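Local coordinates for protein peruvianin-I (Thevetia peruviana, PDB 6ORM) that hydrolyses proteins as a latex cysteine peptidase, although it belongs to the germin-like proteins of the cupin family, at residues D35-S40 against F64-T69; F58-Q63 against S153-G158; S95-T100 against F127-G132; I104-Y109 against L133-V138. All blocks are in the same frame, centred on the assembly; numbering follows the deposited sequence.

Contact 1: residues D35-S40 against F64-T69; sequences DDFIYS and FPALNT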
# COMPACT_ATOMS: atom_id res chain seq x y z
N ASP A 35 5.75 -29.60 3.80
CA ASP A 35 6.68 -29.33 4.90
C ASP A 35 7.14 -27.88 4.93
O ASP A 35 7.55 -27.39 5.99
CB ASP A 35 7.91 -30.23 4.80
CG ASP A 35 7.60 -31.68 5.13
OD1 ASP A 35 6.71 -31.92 5.96
OD2 ASP A 35 8.27 -32.57 4.57
N ASP A 36 7.07 -27.17 3.81
CA ASP A 36 7.54 -25.79 3.75
C ASP A 36 6.60 -24.81 4.43
O ASP A 36 6.99 -23.66 4.66
CB ASP A 36 7.74 -25.37 2.29
CG ASP A 36 8.89 -26.09 1.63
OD1 ASP A 36 10.00 -26.11 2.21
OD2 ASP A 36 8.69 -26.65 0.53
N PHE A 37 5.39 -25.22 4.78
CA PHE A 37 4.39 -24.31 5.32
C PHE A 37 4.14 -24.53 6.80
O PHE A 37 3.27 -23.87 7.38
CB PHE A 37 3.10 -24.42 4.50
CG PHE A 37 3.29 -24.03 3.06
CD1 PHE A 37 3.23 -22.70 2.68
CD2 PHE A 37 3.58 -24.99 2.10
CE1 PHE A 37 3.42 -22.34 1.36
CE2 PHE A 37 3.77 -24.63 0.78
CZ PHE A 37 3.69 -23.30 0.41
N ILE A 38 4.87 -25.45 7.43
CA ILE A 38 4.86 -25.63 8.87
C ILE A 38 6.18 -25.10 9.42
O ILE A 38 7.22 -25.16 8.75
CB ILE A 38 4.65 -27.11 9.25
CG1 ILE A 38 4.49 -27.28 10.76
CG2 ILE A 38 5.79 -27.97 8.73
CD1 ILE A 38 4.25 -28.71 11.19
N TYR A 39 6.13 -24.53 10.62
CA TYR A 39 7.34 -24.14 11.34
C TYR A 39 7.21 -24.60 12.78
O TYR A 39 6.22 -24.28 13.45
CB TYR A 39 7.59 -22.63 11.28
CG TYR A 39 8.89 -22.22 11.93
CD1 TYR A 39 10.10 -22.43 11.29
CD2 TYR A 39 8.90 -21.65 13.20
CE1 TYR A 39 11.30 -22.06 11.88
CE2 TYR A 39 10.09 -21.28 13.80
CZ TYR A 39 11.28 -21.49 13.14
OH TYR A 39 12.47 -21.13 13.73
N SER A 40 8.22 -25.33 13.27
CA SER A 40 8.14 -26.00 14.56
C SER A 40 9.16 -25.45 15.56
O SER A 40 9.45 -26.11 16.57
CB SER A 40 8.33 -27.51 14.39
OG SER A 40 7.24 -28.08 13.70
N PHE A 64 11.41 -18.62 8.84
CA PHE A 64 10.27 -19.36 8.32
C PHE A 64 10.07 -18.89 6.88
O PHE A 64 9.28 -17.98 6.61
CB PHE A 64 9.04 -19.11 9.19
CG PHE A 64 7.84 -19.96 8.86
CD1 PHE A 64 7.92 -21.00 7.95
CD2 PHE A 64 6.62 -19.71 9.48
CE1 PHE A 64 6.81 -21.77 7.66
CE2 PHE A 64 5.51 -20.47 9.20
CZ PHE A 64 5.60 -21.51 8.29
N PRO A 65 10.78 -19.51 5.93
CA PRO A 65 10.79 -18.99 4.55
C PRO A 65 9.41 -18.79 3.93
O PRO A 65 9.25 -17.90 3.09
CB PRO A 65 11.60 -20.05 3.79
CG PRO A 65 12.50 -20.64 4.82
CD PRO A 65 11.72 -20.63 6.11
N ALA A 66 8.41 -19.59 4.32
CA ALA A 66 7.08 -19.44 3.75
C ALA A 66 6.42 -18.12 4.11
O ALA A 66 5.42 -17.76 3.48
CB ALA A 66 6.19 -20.61 4.18
N LEU A 67 6.92 -17.40 5.12
CA LEU A 67 6.37 -16.10 5.46
C LEU A 67 6.71 -15.03 4.43
O LEU A 67 6.06 -13.98 4.40
CB LEU A 67 6.88 -15.65 6.84
CG LEU A 67 6.38 -16.48 8.02
CD1 LEU A 67 6.95 -15.93 9.33
CD2 LEU A 67 4.86 -16.49 8.06
N ASN A 68 7.71 -15.28 3.58
CA ASN A 68 8.13 -14.30 2.59
C ASN A 68 6.95 -13.90 1.71
O ASN A 68 6.26 -14.76 1.15
CB ASN A 68 9.27 -14.88 1.76
CG ASN A 68 9.94 -13.85 0.87
OD1 ASN A 68 10.24 -12.73 1.29
ND2 ASN A 68 10.19 -14.23 -0.38
N THR A 69 6.72 -12.59 1.61
CA THR A 69 5.67 -11.89 0.87
C THR A 69 4.30 -11.93 1.55
O THR A 69 3.37 -11.30 1.05
CB THR A 69 5.50 -12.40 -0.58
OG1 THR A 69 4.83 -13.67 -0.56
CG2 THR A 69 6.84 -12.52 -1.30
O HOH W 1 9.36 -22.42 5.05

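Contact 2: residues F58-Q63 against S153-G158; sequences FVTAGQ and SQNPGG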
# COMPACT_ATOMS: atom_id res chain seq x y z
N PHE A 58 12.43 -15.97 17.48
CA PHE A 58 11.93 -15.21 16.34
C PHE A 58 11.33 -16.13 15.28
O PHE A 58 11.86 -17.20 14.99
CB PHE A 58 13.06 -14.40 15.71
CG PHE A 58 13.57 -13.28 16.56
CD1 PHE A 58 12.91 -12.06 16.60
CD2 PHE A 58 14.71 -13.44 17.32
CE1 PHE A 58 13.38 -11.03 17.38
CE2 PHE A 58 15.19 -12.41 18.11
CZ PHE A 58 14.53 -11.20 18.14
N VAL A 59 10.20 -15.70 14.72
CA VAL A 59 9.68 -16.32 13.51
C VAL A 59 9.37 -15.23 12.49
O VAL A 59 8.21 -14.82 12.33
CB VAL A 59 8.44 -17.20 13.76
CG1 VAL A 59 8.17 -18.06 12.54
CG2 VAL A 59 8.64 -18.07 14.99
N THR A 60 10.41 -14.74 11.83
CA THR A 60 10.28 -13.89 10.66
C THR A 60 10.56 -14.73 9.41
O THR A 60 10.85 -15.92 9.49
CB THR A 60 11.22 -12.69 10.75
OG1 THR A 60 12.56 -13.13 10.48
CG2 THR A 60 11.16 -12.06 12.13
N ALA A 61 10.47 -14.09 8.24
CA ALA A 61 10.83 -14.76 7.00
C ALA A 61 12.26 -15.29 7.02
O ALA A 61 12.58 -16.22 6.27
CB ALA A 61 10.64 -13.82 5.81
N GLY A 62 13.13 -14.72 7.86
CA GLY A 62 14.48 -15.24 7.99
C GLY A 62 14.54 -16.62 8.60
O GLY A 62 15.46 -17.39 8.31
N GLN A 63 13.57 -16.96 9.45
CA GLN A 63 13.49 -18.27 10.07
C GLN A 63 12.48 -19.19 9.40
O GLN A 63 12.67 -20.41 9.39
CB GLN A 63 13.12 -18.15 11.55
CG GLN A 63 14.15 -17.42 12.41
CD GLN A 63 14.16 -15.93 12.18
OE1 GLN A 63 13.12 -15.27 12.23
NE2 GLN A 63 15.34 -15.38 11.90
N SER A 153 4.20 -7.71 9.61
CA SER A 153 5.29 -7.64 8.65
C SER A 153 6.05 -8.95 8.71
O SER A 153 6.12 -9.59 9.77
CB SER A 153 6.24 -6.46 8.94
OG SER A 153 7.34 -6.47 8.05
N GLN A 154 6.61 -9.35 7.57
CA GLN A 154 7.49 -10.52 7.57
C GLN A 154 8.82 -10.25 8.26
O GLN A 154 9.54 -11.20 8.57
CB GLN A 154 7.73 -11.00 6.14
CG GLN A 154 8.68 -10.12 5.36
CD GLN A 154 8.94 -10.65 3.97
OE1 GLN A 154 8.02 -10.82 3.17
NE2 GLN A 154 10.21 -10.90 3.66
N ASN A 155 9.15 -8.99 8.51
CA ASN A 155 10.41 -8.62 9.14
C ASN A 155 10.23 -7.27 9.82
O ASN A 155 10.74 -6.25 9.34
CB ASN A 155 11.54 -8.56 8.10
CG ASN A 155 12.91 -8.37 8.73
OD1 ASN A 155 13.13 -8.76 9.88
ND2 ASN A 155 13.83 -7.77 7.99
N PRO A 156 9.51 -7.23 10.94
CA PRO A 156 9.19 -5.93 11.57
C PRO A 156 10.41 -5.16 12.03
O PRO A 156 10.37 -3.93 12.10
CB PRO A 156 8.30 -6.32 12.76
CG PRO A 156 7.92 -7.76 12.53
CD PRO A 156 9.02 -8.37 11.73
N GLY A 157 11.50 -5.85 12.36
CA GLY A 157 12.64 -5.21 12.98
C GLY A 157 12.44 -5.02 14.47
O GLY A 157 11.31 -4.97 14.95
N GLY A 158 13.54 -4.94 15.21
CA GLY A 158 13.50 -4.74 16.64
C GLY A 158 14.69 -3.92 17.09
O GLY A 158 15.81 -4.16 16.64

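Contact 3: residues S95-T100 against F127-G132; sequences SLVMAT and FIIPPG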
# COMPACT_ATOMS: atom_id res chain seq x y z
N SER A 95 2.26 -4.47 16.76
CA SER A 95 2.49 -5.68 17.54
C SER A 95 1.26 -5.96 18.39
O SER A 95 0.86 -5.12 19.20
CB SER A 95 3.73 -5.55 18.42
OG SER A 95 3.95 -6.75 19.14
N LEU A 96 0.66 -7.13 18.19
CA LEU A 96 -0.47 -7.59 18.99
C LEU A 96 0.05 -8.66 19.94
O LEU A 96 0.41 -9.76 19.52
CB LEU A 96 -1.59 -8.12 18.10
CG LEU A 96 -2.90 -8.57 18.75
CD1 LEU A 96 -3.44 -7.49 19.68
CD2 LEU A 96 -3.92 -8.92 17.68
N VAL A 97 0.10 -8.33 21.23
CA VAL A 97 0.68 -9.20 22.25
C VAL A 97 -0.42 -10.05 22.86
O VAL A 97 -1.48 -9.54 23.22
CB VAL A 97 1.39 -8.37 23.33
CG1 VAL A 97 1.79 -9.25 24.50
CG2 VAL A 97 2.60 -7.65 22.75
N MET A 98 -0.17 -11.36 22.96
CA MET A 98 -1.04 -12.25 23.73
C MET A 98 -0.23 -12.87 24.86
O MET A 98 0.74 -13.59 24.61
CB MET A 98 -1.65 -13.35 22.87
CG MET A 98 -2.57 -14.25 23.71
SD MET A 98 -3.60 -15.41 22.78
CE MET A 98 -2.35 -16.50 22.10
N ALA A 99 -0.65 -12.60 26.10
CA ALA A 99 -0.06 -13.25 27.26
C ALA A 99 -0.63 -14.66 27.40
O ALA A 99 -1.83 -14.88 27.25
CB ALA A 99 -0.34 -12.44 28.52
N THR A 100 0.26 -15.62 27.66
CA THR A 100 -0.15 -17.02 27.82
C THR A 100 0.29 -17.66 29.13
O THR A 100 -0.30 -18.67 29.52
CB THR A 100 0.37 -17.87 26.65
OG1 THR A 100 1.80 -17.78 26.59
CG2 THR A 100 -0.21 -17.37 25.33
N PHE A 127 -2.99 -7.14 23.97
CA PHE A 127 -2.59 -5.75 24.08
C PHE A 127 -1.97 -5.35 22.75
O PHE A 127 -1.11 -6.07 22.23
CB PHE A 127 -1.60 -5.55 25.23
CG PHE A 127 -1.37 -4.11 25.61
CD1 PHE A 127 -0.36 -3.38 25.01
CD2 PHE A 127 -2.17 -3.49 26.56
CE1 PHE A 127 -0.14 -2.05 25.35
CE2 PHE A 127 -1.96 -2.17 26.91
CZ PHE A 127 -0.94 -1.45 26.30
N ILE A 128 -2.40 -4.22 22.20
CA ILE A 128 -2.00 -3.79 20.86
C ILE A 128 -1.00 -2.64 20.99
O ILE A 128 -1.23 -1.69 21.74
CB ILE A 128 -3.21 -3.40 20.00
CG1 ILE A 128 -2.77 -3.01 18.59
CG2 ILE A 128 -4.04 -2.29 20.65
CD1 ILE A 128 -2.28 -4.19 17.76
N ILE A 129 0.11 -2.76 20.28
CA ILE A 129 1.16 -1.74 20.21
C ILE A 129 1.14 -1.14 18.81
O ILE A 129 1.39 -1.86 17.83
CB ILE A 129 2.54 -2.32 20.53
CG1 ILE A 129 2.64 -2.72 22.01
CG2 ILE A 129 3.65 -1.33 20.18
CD1 ILE A 129 3.11 -4.13 22.20
N PRO A 130 0.84 0.15 18.65
CA PRO A 130 0.87 0.77 17.32
C PRO A 130 2.27 0.72 16.74
O PRO A 130 3.26 0.62 17.48
CB PRO A 130 0.42 2.21 17.59
CG PRO A 130 -0.31 2.15 18.89
CD PRO A 130 0.36 1.08 19.69
N PRO A 131 2.40 0.80 15.41
CA PRO A 131 3.71 0.58 14.77
C PRO A 131 4.74 1.61 15.19
O PRO A 131 4.48 2.82 15.20
CB PRO A 131 3.40 0.67 13.28
CG PRO A 131 2.13 1.46 13.20
CD PRO A 131 1.35 1.07 14.42
N GLY A 132 5.94 1.13 15.53
CA GLY A 132 7.08 1.98 15.78
C GLY A 132 7.13 2.62 17.15
O GLY A 132 8.14 3.26 17.47

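Contact 4: residues I104-Y109 against L133-V138; sequences ILEGFY and LMHFTV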
# COMPACT_ATOMS: atom_id res chain seq x y z
N ILE A 104 2.32 -9.92 33.33
CA ILE A 104 3.24 -8.91 32.83
C ILE A 104 2.61 -7.53 32.92
O ILE A 104 1.39 -7.38 32.87
CB ILE A 104 3.67 -9.19 31.38
CG1 ILE A 104 2.44 -9.35 30.48
CG2 ILE A 104 4.56 -10.42 31.30
CD1 ILE A 104 2.76 -9.63 29.03
N LEU A 105 3.47 -6.52 33.06
CA LEU A 105 3.10 -5.14 32.78
C LEU A 105 3.51 -4.84 31.34
O LEU A 105 4.69 -4.97 30.99
CB LEU A 105 3.77 -4.18 33.74
CG LEU A 105 3.15 -3.97 35.13
CD1 LEU A 105 3.83 -2.81 35.83
CD2 LEU A 105 1.65 -3.75 35.02
N GLU A 106 2.54 -4.46 30.51
CA GLU A 106 2.77 -4.15 29.11
C GLU A 106 2.33 -2.72 28.85
O GLU A 106 1.21 -2.34 29.19
CB GLU A 106 2.00 -5.13 28.21
CG GLU A 106 2.19 -4.91 26.73
CD GLU A 106 3.50 -5.46 26.21
OE1 GLU A 106 4.02 -6.42 26.81
OE2 GLU A 106 4.01 -4.92 25.21
N GLY A 107 3.21 -1.92 28.25
CA GLY A 107 2.87 -0.54 27.95
C GLY A 107 3.59 -0.01 26.73
O GLY A 107 4.64 -0.51 26.33
N PHE A 108 2.99 1.03 26.14
CA PHE A 108 3.63 1.80 25.07
C PHE A 108 3.43 3.28 25.33
O PHE A 108 2.51 3.70 26.04
CB PHE A 108 3.10 1.40 23.68
CG PHE A 108 1.74 1.96 23.34
CD1 PHE A 108 1.61 3.22 22.76
CD2 PHE A 108 0.60 1.22 23.57
CE1 PHE A 108 0.37 3.73 22.45
CE2 PHE A 108 -0.65 1.73 23.26
CZ PHE A 108 -0.77 2.99 22.69
N TYR A 109 4.31 4.09 24.73
CA TYR A 109 4.25 5.55 24.81
C TYR A 109 3.81 6.11 23.46
O TYR A 109 4.33 5.70 22.42
CB TYR A 109 5.61 6.14 25.20
CG TYR A 109 6.17 5.62 26.50
CD1 TYR A 109 6.85 4.41 26.55
CD2 TYR A 109 6.04 6.35 27.68
CE1 TYR A 109 7.37 3.93 27.74
CE2 TYR A 109 6.56 5.88 28.87
CZ TYR A 109 7.22 4.67 28.89
OH TYR A 109 7.74 4.19 30.08
N LEU A 133 6.09 2.47 17.96
CA LEU A 133 6.02 3.19 19.23
C LEU A 133 6.81 2.46 20.31
O LEU A 133 6.80 1.23 20.39
CB LEU A 133 4.57 3.36 19.66
CG LEU A 133 3.69 4.22 18.75
CD1 LEU A 133 2.41 4.63 19.47
CD2 LEU A 133 4.45 5.45 18.26
N MET A 134 7.49 3.24 21.14
CA MET A 134 8.29 2.71 22.24
C MET A 134 7.40 1.94 23.20
O MET A 134 6.32 2.40 23.58
CB MET A 134 8.99 3.86 22.96
CG MET A 134 9.90 3.48 24.11
SD MET A 134 10.85 4.92 24.66
CE MET A 134 9.52 6.07 25.00
N HIS A 135 7.85 0.75 23.60
CA HIS A 135 7.05 -0.11 24.46
C HIS A 135 7.97 -0.93 25.35
O HIS A 135 9.20 -0.90 25.22
CB HIS A 135 6.14 -1.03 23.64
CG HIS A 135 6.87 -1.96 22.72
ND1 HIS A 135 7.19 -1.61 21.42
CD2 HIS A 135 7.33 -3.21 22.90
CE1 HIS A 135 7.82 -2.62 20.84
NE2 HIS A 135 7.92 -3.60 21.72
N PHE A 136 7.36 -1.67 26.28
CA PHE A 136 8.10 -2.49 27.22
C PHE A 136 7.19 -3.58 27.77
O PHE A 136 5.97 -3.47 27.72
CB PHE A 136 8.66 -1.65 28.38
CG PHE A 136 7.60 -1.00 29.23
CD1 PHE A 136 7.01 -1.69 30.28
CD2 PHE A 136 7.20 0.30 28.98
CE1 PHE A 136 6.03 -1.10 31.05
CE2 PHE A 136 6.22 0.89 29.75
CZ PHE A 136 5.64 0.20 30.79
N THR A 137 7.83 -4.61 28.32
CA THR A 137 7.15 -5.62 29.11
C THR A 137 7.98 -5.90 30.36
O THR A 137 9.21 -6.01 30.28
CB THR A 137 6.96 -6.93 28.33
OG1 THR A 137 6.42 -6.64 27.03
CG2 THR A 137 6.01 -7.85 29.06
N VAL A 138 7.32 -5.99 31.51
CA VAL A 138 7.96 -6.34 32.77
C VAL A 138 7.22 -7.53 33.37
O VAL A 138 5.98 -7.54 33.40
CB VAL A 138 8.00 -5.16 33.76
CG1 VAL A 138 8.68 -5.57 35.06
CG2 VAL A 138 8.71 -3.96 33.13

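Contact 1: residues D35-S40 against F64-T69
Y39 and F64 each hold CG anti to the backbone N (chi1 -176° and -172°), which sets each CG beside its own carbonyl carbon; the two side chains slide past each other in opposite directions. The planes are 27° apart and the rings barely overlap, their centroids lying 5.3 Å apart; the real contact is a CH-pi one, with Y39 CB 3.4 Å from the centroid of the F64 ring, over its face. The rim of that ring meets backbone oxygens: F37 O lies 3.4 Å from F64 CZ and D36 O 3.6 Å from F64 CE1, both at its edge, where aromatic hydrogens suit carbonyl oxygens. An alanine in place of F64 would probably open a gap beneath Y39 CB and leave these carbonyls without their aromatic neighbour. Beside it the small methyl of A66 fits against the F37 ring (A66 CB to F37 CD1 3.9 Å), while a water takes the A66 N-H and donates to D36 O. F37 also stacks edge-to-face on F108 of the second subunit, and strand 38-39 extends that subunit's sheet, consistent with the strand sharing in the dimers of germin-like cupins.

Contact 2: residues F58-Q63 against S153-G158
T60 and A61 both aim their CB atoms at the loop 153-158, and the carbonyl of Q154 is what they meet. T60 CB comes to 3.1 Å from Q154 O, and the same oxygen accepts the backbone N-H of A61 in a nearly straight bond (169°; A61 N to Q154 O 3.1 Å) lying in the carbonyl plane. Past this bond the Q154 side chain runs out extended beyond CG and passes the methyl of A61, with NE2 3.7 Å from A61 CB; a small residue suits that place. The amide end of Q154 is fixed elsewhere, OE1 by T69 N and NE2 by N68 OD1. T60 turns OG1 between its backbone N and carbonyl carbon (chi1 75°), where the hydroxyl accepts from G62 N in an ST turn and donates to Q63 OE1. That amide oxygen also takes T60 N, in its carbonyl plane, whereas OG1 approaches tilted 31° from it. A valine in place of T60 would probably leave G62 N and Q63 OE1 without their hydroxyl partner and the turn less firmly held. On the other branch, T60 CG2 makes a looser contact with P156 CD at 4.3 Å. S153 OG shapes the opposing loop in the same manner, accepting from N155 N. Both loops rest on strand 73-79, where T73 touches T60 and P156; the first loop follows strand 54-57, and the second joins strand 145-151 to strand 159-162.

Contact 3: residues S95-T100 against F127-G132
S95 faces I129 and V97 faces F127 across two antiparallel strands of the cupin beta-barrel, the jelly-roll fold of the germin-like proteins; the strand axes come within 4.7 Å, their directions 155° apart. The tight part is the run S95-V97 against F127-I129. Both facing pairs are hydrogen-bonded, each through two backbone bonds, and the shortest runs from I129 N to S95 O at 2.7 Å. On the face carrying S95, V97, F127 and I129, I129 CD1 presses against V97 CG2 at 3.6 Å. The chi2 of I129, 128°, is far from a staggered value, as if the branch were turned to fit its surroundings. The pairing itself sets the CB atoms of S95 and I129 4.0 Å apart, and the small serine suits a place where I129 CD1 lies 4.1 Å from S95 CB. The other face belongs to the non-hydrogen-bonded pair L96 and I128, whose methyls meet as L96 CD1 and I128 CD1, 4.0 Å apart; leucine and isoleucine suit this place because L72 and L67 of the second subunit pack on them in turn. Toward its ends the contact loosens. M98, A99 and T100 do not touch 127-132; A99 bonds instead to G124 and D125, and T100 is partly exposed. Segment 127-132 leaves the strand at P130, a residue with no N-H to offer. P131, also partly exposed, follows, and G132 turns at a phi of 81°, readily adopted without a side chain. Back in the tight part, S95 O takes a second, weaker approach besides its N-H bond: I128 CA lies 3.6 Å from it in a CA-H...O contact.

Contact 4: residues I104-Y109 against L133-V138
L105 and G107 pair with V138 and F136 by antiparallel backbone bonds, on strands whose axes approach to 4.6 Å with directions 174° apart, and Y109 N prolongs the pairing to M134 O. At G107 there is no room for a side chain. F136 places CG between its backbone N and carbonyl carbon (chi1 63°), and its ring lies over the glycine, with G107 CA 4.3 Å from the ring centroid in a CH-pi contact. A CB on G107 would run into F136 CZ, so glycine is needed there. Y109 crosses F136 at about a right angle and puts CE1 at the edge of that ring, 3.8 Å from F136 CE2. On the same tyrosine, M134 bends at chi3 and brings its methyl to Y109 CD1 (CE to CD1 3.5 Å), while its sulfur makes an oblique Met-aromatic contact. The other face carries E106, T137, F108 and H135. The bend at chi2 (78°) brings E106 CD back toward the neighbouring strand, where OE1 accepts from T137 OG1, although the modelled separation is doubtfully short. H135 ND1 gives its N-H to L133 O (3.0 Å), in the imidazole plane, which sets the ring's rotation. Strand 104-109 is the middle of three, with strand 116-121 on its other edge; E106 and F108 pack on F127 of strand 126-129, and I104 and T137 on F147 of strand 145-151.

Contacts 1 and 2 adjoin, their centres about 12 Å apart, and are tied by Q154, whose side-chain amide bonds to N68 and T69. Contacts 3 and 4 also touch, with centres about 9 Å apart, where F127 and I129 lie against E106 inside the barrel; contact 3 is in the five-stranded sheet and contact 4 in the three-stranded one, so the pair joins the two. Contact 1 lies on the far side of the chain's centre, its centre about 29 Å from that of contact 4. Along the chain, contacts 1 and 2 alternate segments, as do 3 and 4, and both later contacts fall between the segments of contact 2. Contacts 1, 3 and 4 all border the second subunit, F37 meeting F108 across the interface.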